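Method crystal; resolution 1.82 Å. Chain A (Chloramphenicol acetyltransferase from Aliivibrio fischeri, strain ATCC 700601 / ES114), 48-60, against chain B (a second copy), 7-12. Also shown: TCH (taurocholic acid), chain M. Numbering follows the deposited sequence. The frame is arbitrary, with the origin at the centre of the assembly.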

ATOM      1  N   ARG A  48      -4.837  14.377  -1.221  1.00 39.36           N
ATOM      2  CA  ARG A  48      -3.970  14.629  -0.084  1.00 37.27           C
ATOM      3  C   ARG A  48      -3.074  15.819  -0.374  1.00 41.37           C
ATOM      4  O   ARG A  48      -2.615  15.997  -1.512  1.00 39.25           O
ATOM      5  CB  ARG A  48      -3.154  13.395   0.240  1.00 40.49           C
ATOM      6  CG  ARG A  48      -4.029  12.223   0.559  1.00 40.72           C
ATOM      7  CD  ARG A  48      -3.270  11.200   1.344  1.00 41.39           C
ATOM      8  NE  ARG A  48      -4.100  10.036   1.610  1.00 44.27           N
ATOM      9  CZ  ARG A  48      -3.618   8.851   1.944  1.00 43.57           C
ATOM     10  NH1 ARG A  48      -2.305   8.680   2.068  1.00 46.17           N
ATOM     11  NH2 ARG A  48      -4.447   7.839   2.166  1.00 48.66           N
ATOM     12  N   TYR A  49      -2.857  16.636   0.662  1.00 40.52           N
ATOM     13  CA  TYR A  49      -1.958  17.804   0.629  1.00 41.23           C
ATOM     14  C   TYR A  49      -2.419  18.896  -0.350  1.00 38.61           C
ATOM     15  O   TYR A  49      -1.601  19.685  -0.842  1.00 42.04           O
ATOM     16  CB  TYR A  49      -0.515  17.388   0.325  1.00 39.44           C
ATOM     17  CG  TYR A  49      -0.078  16.187   1.153  1.00 37.44           C
ATOM     18  CD1 TYR A  49       0.366  16.344   2.453  1.00 41.40           C
ATOM     19  CD2 TYR A  49      -0.124  14.896   0.625  1.00 38.07           C
ATOM     20  CE1 TYR A  49       0.762  15.264   3.209  1.00 39.73           C
ATOM     21  CE2 TYR A  49       0.250  13.804   1.384  1.00 37.05           C
ATOM     22  CZ  TYR A  49       0.706  13.996   2.670  1.00 40.83           C
ATOM     23  OH  TYR A  49       1.086  12.916   3.437  1.00 44.19           O
ATOM     24  N   LEU A  50      -3.722  18.997  -0.622  1.00 41.71           N
ATOM     25  CA  LEU A  50      -4.257  20.059  -1.486  1.00 39.36           C
ATOM     26  C   LEU A  50      -4.756  21.213  -0.622  1.00 39.40           C
ATOM     27  O   LEU A  50      -5.747  21.075   0.104  1.00 42.32           O
ATOM     28  CB  LEU A  50      -5.379  19.524  -2.378  1.00 36.26           C
ATOM     29  CG  LEU A  50      -5.889  20.535  -3.392  1.00 44.73           C
ATOM     30  CD1 LEU A  50      -4.800  20.966  -4.363  1.00 39.58           C
ATOM     31  CD2 LEU A  50      -7.035  19.894  -4.147  1.00 45.38           C
ATOM     32  N   LEU A  51      -4.072  22.345  -0.690  1.00 43.53           N
ATOM     33  CA  LEU A  51      -4.544  23.519   0.024  1.00 47.65           C
ATOM     34  C   LEU A  51      -5.990  23.828  -0.356  1.00 49.73           C
ATOM     35  O   LEU A  51      -6.415  23.633  -1.496  1.00 46.13           O
ATOM     36  CB  LEU A  51      -3.645  24.712  -0.284  1.00 52.19           C
ATOM     37  CG  LEU A  51      -2.251  24.650   0.323  1.00 57.60           C
ATOM     38  CD1 LEU A  51      -1.439  25.859  -0.115  1.00 68.17           C
ATOM     39  CD2 LEU A  51      -2.341  24.594   1.847  1.00 58.57           C
ATOM     40  N   GLY A  52      -6.756  24.296   0.621  1.00 56.23           N
ATOM     41  CA  GLY A  52      -8.168  24.529   0.440  1.00 57.78           C
ATOM     42  C   GLY A  52      -9.060  23.407   0.927  1.00 55.70           C
ATOM     43  O   GLY A  52     -10.288  23.564   0.901  1.00 55.37           O
ATOM     44  N   ASP A  53      -8.483  22.290   1.375  1.00 51.53           N
ATOM     45  CA  ASP A  53      -9.252  21.176   1.907  1.00 48.89           C
ATOM     46  C   ASP A  53      -9.734  21.501   3.322  1.00 53.83           C
ATOM     47  O   ASP A  53      -9.614  22.629   3.809  1.00 52.45           O
ATOM     48  CB  ASP A  53      -8.425  19.888   1.867  1.00 50.28           C
ATOM     49  CG  ASP A  53      -7.210  19.886   2.855  1.00 51.78           C
ATOM     50  OD1 ASP A  53      -6.927  20.895   3.543  1.00 49.84           O
ATOM     51  OD2 ASP A  53      -6.536  18.830   2.940  1.00 49.29           O
ATOM     52  N   ALA A  54     -10.271  20.494   4.005  1.00 62.25           N
ATOM     53  CA  ALA A  54     -10.850  20.729   5.327  1.00 68.51           C
ATOM     54  C   ALA A  54      -9.841  21.280   6.329  1.00 65.87           C
ATOM     55  O   ALA A  54     -10.092  22.370   6.872  1.00 67.04           O
ATOM     56  CB  ALA A  54     -11.522  19.447   5.832  1.00 68.30           C
ATOM     57  N   PRO A  55      -8.699  20.631   6.610  1.00 59.96           N
ATOM     58  CA  PRO A  55      -7.811  21.158   7.660  1.00 58.63           C
ATOM     59  C   PRO A  55      -7.042  22.418   7.274  1.00 58.24           C
ATOM     60  O   PRO A  55      -6.404  23.008   8.157  1.00 58.00           O
ATOM     61  CB  PRO A  55      -6.850  19.986   7.929  1.00 58.22           C
ATOM     62  CG  PRO A  55      -6.771  19.288   6.648  1.00 57.19           C
ATOM     63  CD  PRO A  55      -8.173  19.356   6.079  1.00 60.16           C
ATOM     64  N   THR A  56      -7.053  22.847   6.005  1.00 51.98           N
ATOM     65  CA  THR A  56      -6.307  24.043   5.621  1.00 60.71           C
ATOM     66  C   THR A  56      -7.187  25.094   4.956  1.00 65.76           C
ATOM     67  O   THR A  56      -6.662  25.998   4.299  1.00 70.26           O
ATOM     68  CB  THR A  56      -5.143  23.709   4.681  1.00 56.36           C
ATOM     69  OG1 THR A  56      -5.664  23.192   3.450  1.00 52.59           O
ATOM     70  CG2 THR A  56      -4.192  22.691   5.318  1.00 48.65           C
ATOM     71  N   GLN A  57      -8.511  24.999   5.094  1.00 66.65           N
ATOM     72  CA  GLN A  57      -9.370  25.983   4.443  1.00 75.44           C
ATOM     73  C   GLN A  57      -9.126  27.380   5.000  1.00 85.30           C
ATOM     74  O   GLN A  57      -9.141  28.364   4.251  1.00 91.06           O
ATOM     75  CB  GLN A  57     -10.840  25.594   4.582  1.00 74.09           C
ATOM     76  CG  GLN A  57     -11.779  26.588   3.919  1.00 80.21           C
ATOM     77  CD  GLN A  57     -13.222  26.197   4.058  1.00 80.25           C
ATOM     78  OE1 GLN A  57     -13.529  25.087   4.493  1.00 81.08           O
ATOM     79  NE2 GLN A  57     -14.124  27.106   3.693  1.00 74.62           N
ATOM     80  N   GLU A  58      -8.882  27.484   6.311  1.00 90.33           N
ATOM     81  CA  GLU A  58      -8.602  28.782   6.920  1.00 96.83           C
ATOM     82  C   GLU A  58      -7.378  29.434   6.291  1.00 94.57           C
ATOM     83  O   GLU A  58      -7.439  30.575   5.824  1.00 99.00           O
ATOM     84  CB  GLU A  58      -8.403  28.629   8.431  1.00100.77           C
ATOM     85  CG  GLU A  58      -9.630  28.940   9.272  1.00104.42           C
ATOM     86  CD  GLU A  58      -9.381  28.752  10.760  1.00105.50           C
ATOM     87  OE1 GLU A  58     -10.268  29.114  11.562  1.00107.57           O
ATOM     88  OE2 GLU A  58      -8.301  28.242  11.131  1.00103.31           O
ATOM     89  N   VAL A  59      -6.254  28.713   6.260  1.00 88.26           N
ATOM     90  CA  VAL A  59      -5.007  29.314   5.799  1.00 87.95           C
ATOM     91  C   VAL A  59      -5.077  29.636   4.311  1.00 86.71           C
ATOM     92  O   VAL A  59      -4.505  30.637   3.857  1.00 91.66           O
ATOM     93  CB  VAL A  59      -3.818  28.393   6.130  1.00 85.64           C
ATOM     94  CG1 VAL A  59      -2.542  29.212   6.259  1.00 91.31           C
ATOM     95  CG2 VAL A  59      -4.082  27.614   7.414  1.00 81.99           C
ATOM     96  N   TRP A  60      -5.783  28.813   3.532  1.00 78.95           N
ATOM     97  CA  TRP A  60      -5.937  29.082   2.103  1.00 77.24           C
ATOM     98  C   TRP A  60      -6.783  30.328   1.854  1.00 89.50           C
ATOM     99  O   TRP A  60      -6.442  31.157   1.000  1.00 89.72           O
ATOM    100  CB  TRP A  60      -6.552  27.869   1.410  1.00 63.05           C
ATOM    101  CG  TRP A  60      -7.011  28.138   0.015  1.00 70.94           C
ATOM    102  CD1 TRP A  60      -8.296  28.380  -0.397  1.00 77.02           C
ATOM    103  CD2 TRP A  60      -6.194  28.205  -1.163  1.00 74.06           C
ATOM    104  NE1 TRP A  60      -8.328  28.589  -1.758  1.00 75.83           N
ATOM    105  CE2 TRP A  60      -7.053  28.489  -2.252  1.00 74.39           C
ATOM    106  CE3 TRP A  60      -4.822  28.053  -1.404  1.00 72.89           C
ATOM    107  CZ2 TRP A  60      -6.582  28.619  -3.561  1.00 71.17           C
ATOM    108  CZ3 TRP A  60      -4.358  28.188  -2.709  1.00 73.91           C
ATOM    109  CH2 TRP A  60      -5.238  28.471  -3.769  1.00 71.85           C
TER
HETATM  110  C1  TCH M 301       2.100  23.625   2.321  1.00 65.23           C
HETATM  111  C2  TCH M 301       2.073  24.966   3.141  1.00 64.00           C
HETATM  112  C3  TCH M 301       3.042  26.011   2.517  1.00 68.30           C
HETATM  113  O3  TCH M 301       3.097  27.117   3.333  1.00 72.53           O
HETATM  114  C4  TCH M 301       4.502  25.453   2.300  1.00 62.79           C
HETATM  115  C5  TCH M 301       4.533  24.089   1.566  1.00 59.10           C
HETATM  116  C6  TCH M 301       5.982  23.535   1.456  1.00 56.21           C
HETATM  117  C7  TCH M 301       6.524  22.896   2.801  1.00 56.08           C
HETATM  118  O7  TCH M 301       6.802  23.907   3.710  1.00 50.63           O
HETATM  119  C8  TCH M 301       5.511  21.899   3.411  1.00 54.82           C
HETATM  120  C9  TCH M 301       4.091  22.586   3.565  1.00 59.02           C
HETATM  121  C10 TCH M 301       3.538  23.059   2.204  1.00 63.31           C
HETATM  122  C11 TCH M 301       3.144  21.617   4.302  1.00 59.89           C
HETATM  123  C12 TCH M 301       3.652  21.071   5.538  1.00 59.93           C
HETATM  124  O12 TCH M 301       3.702  22.035   6.557  1.00 53.46           O
HETATM  125  C13 TCH M 301       5.185  20.516   5.395  1.00 63.52           C
HETATM  126  C14 TCH M 301       5.979  21.466   4.843  1.00 59.09           C
HETATM  127  C15 TCH M 301       7.416  20.753   4.754  1.00 59.04           C
HETATM  128  C16 TCH M 301       7.485  20.016   6.002  1.00 59.25           C
HETATM  129  C17 TCH M 301       6.115  20.179   6.685  1.00 60.84           C
HETATM  130  C18 TCH M 301       5.126  19.256   4.517  1.00 66.54           C
HETATM  131  C19 TCH M 301       3.457  21.861   1.246  1.00 60.37           C
HETATM  132  O1S TCH M 301      11.335  23.035  13.271  1.00 58.28           O
HETATM  133  C20 TCH M 301       5.795  18.990   7.465  1.00 55.88           C
HETATM  134  C21 TCH M 301       4.422  19.028   8.193  1.00 51.00           C
HETATM  135  C22 TCH M 301       6.850  19.012   8.598  1.00 59.28           C
HETATM  136  C23 TCH M 301       6.620  20.143   9.592  1.00 57.83           C
HETATM  137  C24 TCH M 301       7.714  20.133  10.650  1.00 56.17           C
HETATM  138  N24 TCH M 301       8.984  20.748  10.360  1.00 55.78           N
HETATM  139  O24 TCH M 301       7.530  19.616  11.689  1.00 47.87           O
HETATM  140  C25 TCH M 301      10.039  20.761  11.357  1.00 49.94           C
HETATM  141  C26 TCH M 301      11.153  21.623  10.792  1.00 56.12           C
HETATM  142  S26 TCH M 301      12.214  22.221  12.136  1.00 60.57           S
HETATM  143  O2S TCH M 301      12.845  20.867  12.835  1.00 58.85           O
HETATM  144  O3S TCH M 301      13.355  23.186  11.436  1.00 57.90           O
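Chain B, residues 7-12: FNSWLE

A single tryptophan of chain B, Trp10(B), plugs a pocket formed by an irregular loop of chain A, held by one hydrogen bond at its indole nitrogen and by packing on both ring faces. Chain B has no regular helix or strand here: Phe7(B) and Ser9(B) are extended, with a helical-region residue, Asn8(B), between them, and Ser9(B) to Glu12(B) form a type I beta turn closed by Glu12(B) N to Ser9(B) O at 3.2 Å. No strand pairing or backbone hydrogen bond joins the stretches; the CA of Ser9(B) lies 5.1 Å from the CA of Pro55(A), and the CA of Trp10(B) lies 6.8 Å from the CA of Tyr49(A), so in these two pairs the numbering runs in opposite senses. Trp10(B) points its CA-to-CB bond toward chain A. Trp10(B) NE1 donates to Asp53(A) OD2 at 2.7 Å and 159°, near the ring plane, while Asp53(A) OD1 accepts from Thr56(A) OG1 at 2.6 Å, so the carboxylate links the indole to its own loop. Over one indole face, Tyr49(A) CA stands 3.4 Å from the centroid of the Trp10(B) six-membered ring, almost on its normal, and the tyrosine ring turns its edge to the indole with planes at 75°. Over the opposite face, Thr56(A) CG2 lies 4.1 Å from that same six-membered-ring centroid. Leu51(A), inside the type II turn from Leu50(A) to Asp53(A), brings CD2 to 3.6 Å from Trp10(B) CH2. Pro55(A) CB packs on Ser9(B) CB at 3.5 Å. Leu11(B) extends the apolar contact, its CG 3.7 Å from Thr56(A) CG2 and its CD1 4.2 Å from Val59(A) CG2, at the start of a helix. Leu11(B) O accepts a hydrogen bond from O12 of taurocholic acid at 2.8 Å. The two stretches together bury 440 Å².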

ATOM      1  N   PHE B   7      -2.727  14.294  14.760  1.00 54.07           N
ATOM      2  CA  PHE B   7      -2.401  15.513  14.030  1.00 51.45           C
ATOM      3  C   PHE B   7      -3.678  16.262  13.664  1.00 48.77           C
ATOM      4  O   PHE B   7      -4.688  15.640  13.327  1.00 50.97           O
ATOM      5  CB  PHE B   7      -1.624  15.186  12.754  1.00 48.25           C
ATOM      6  CG  PHE B   7      -0.290  14.531  12.998  1.00 44.81           C
ATOM      7  CD1 PHE B   7      -0.200  13.171  13.183  1.00 39.59           C
ATOM      8  CD2 PHE B   7       0.866  15.282  13.020  1.00 43.02           C
ATOM      9  CE1 PHE B   7       1.013  12.572  13.382  1.00 43.65           C
ATOM     10  CE2 PHE B   7       2.073  14.690  13.220  1.00 44.41           C
ATOM     11  CZ  PHE B   7       2.143  13.331  13.412  1.00 41.33           C
ATOM     12  N   ASN B   8      -3.619  17.597  13.715  1.00 46.56           N
ATOM     13  CA  ASN B   8      -4.761  18.438  13.380  1.00 51.71           C
ATOM     14  C   ASN B   8      -4.771  18.880  11.923  1.00 49.13           C
ATOM     15  O   ASN B   8      -5.840  19.177  11.385  1.00 49.09           O
ATOM     16  CB  ASN B   8      -4.796  19.675  14.279  1.00 60.61           C
ATOM     17  CG  ASN B   8      -5.285  19.364  15.685  1.00 72.45           C
ATOM     18  OD1 ASN B   8      -5.824  18.284  15.946  1.00 78.72           O
ATOM     19  ND2 ASN B   8      -5.115  20.317  16.592  1.00 72.21           N
ATOM     20  N   SER B   9      -3.618  18.942  11.267  1.00 48.45           N
ATOM     21  CA  SER B   9      -3.606  19.154   9.824  1.00 45.80           C
ATOM     22  C   SER B   9      -2.310  18.583   9.285  1.00 46.06           C
ATOM     23  O   SER B   9      -1.378  18.302  10.044  1.00 43.46           O
ATOM     24  CB  SER B   9      -3.754  20.640   9.447  1.00 54.27           C
ATOM     25  OG  SER B   9      -2.610  21.377   9.826  1.00 64.68           O
ATOM     26  N   TRP B  10      -2.257  18.404   7.968  1.00 43.06           N
ATOM     27  CA  TRP B  10      -1.018  17.917   7.372  1.00 43.83           C
ATOM     28  C   TRP B  10       0.055  18.986   7.290  1.00 41.38           C
ATOM     29  O   TRP B  10       1.150  18.705   6.793  1.00 44.06           O
ATOM     30  CB  TRP B  10      -1.276  17.329   5.977  1.00 43.85           C
ATOM     31  CG  TRP B  10      -2.210  18.100   5.105  1.00 40.48           C
ATOM     32  CD1 TRP B  10      -3.580  17.962   5.037  1.00 42.95           C
ATOM     33  CD2 TRP B  10      -1.863  19.109   4.140  1.00 42.66           C
ATOM     34  NE1 TRP B  10      -4.100  18.832   4.096  1.00 50.45           N
ATOM     35  CE2 TRP B  10      -3.073  19.539   3.524  1.00 47.00           C
ATOM     36  CE3 TRP B  10      -0.656  19.680   3.726  1.00 45.97           C
ATOM     37  CZ2 TRP B  10      -3.107  20.542   2.534  1.00 46.76           C
ATOM     38  CZ3 TRP B  10      -0.684  20.657   2.742  1.00 52.10           C
ATOM     39  CH2 TRP B  10      -1.911  21.080   2.150  1.00 47.66           C
ATOM     40  N   LEU B  11      -0.238  20.208   7.727  1.00 43.85           N
ATOM     41  CA  LEU B  11       0.782  21.232   7.845  1.00 49.61           C
ATOM     42  C   LEU B  11       1.688  20.984   9.036  1.00 51.07           C
ATOM     43  O   LEU B  11       2.758  21.588   9.118  1.00 50.14           O
ATOM     44  CB  LEU B  11       0.143  22.616   7.978  1.00 48.38           C
ATOM     45  CG  LEU B  11      -0.842  23.121   6.903  1.00 46.67           C
ATOM     46  CD1 LEU B  11      -1.257  24.533   7.168  1.00 47.75           C
ATOM     47  CD2 LEU B  11      -0.273  22.989   5.496  1.00 47.16           C
ATOM     48  N   GLU B  12       1.282  20.087   9.932  1.00 47.00           N
ATOM     49  CA  GLU B  12       1.935  19.856  11.209  1.00 46.46           C
ATOM     50  C   GLU B  12       2.864  18.659  11.130  1.00 47.14           C
ATOM     51  O   GLU B  12       2.500  17.607  10.588  1.00 46.54           O
ATOM     52  CB  GLU B  12       0.902  19.599  12.307  1.00 52.77           C
ATOM     53  CG  GLU B  12       0.013  20.777  12.669  1.00 60.15           C
ATOM     54  CD  GLU B  12      -0.927  20.438  13.823  1.00 70.91           C
ATOM     55  OE1 GLU B  12      -1.398  19.280  13.890  1.00 71.69           O
ATOM     56  OE2 GLU B  12      -1.172  21.315  14.680  1.00 75.98           O
TER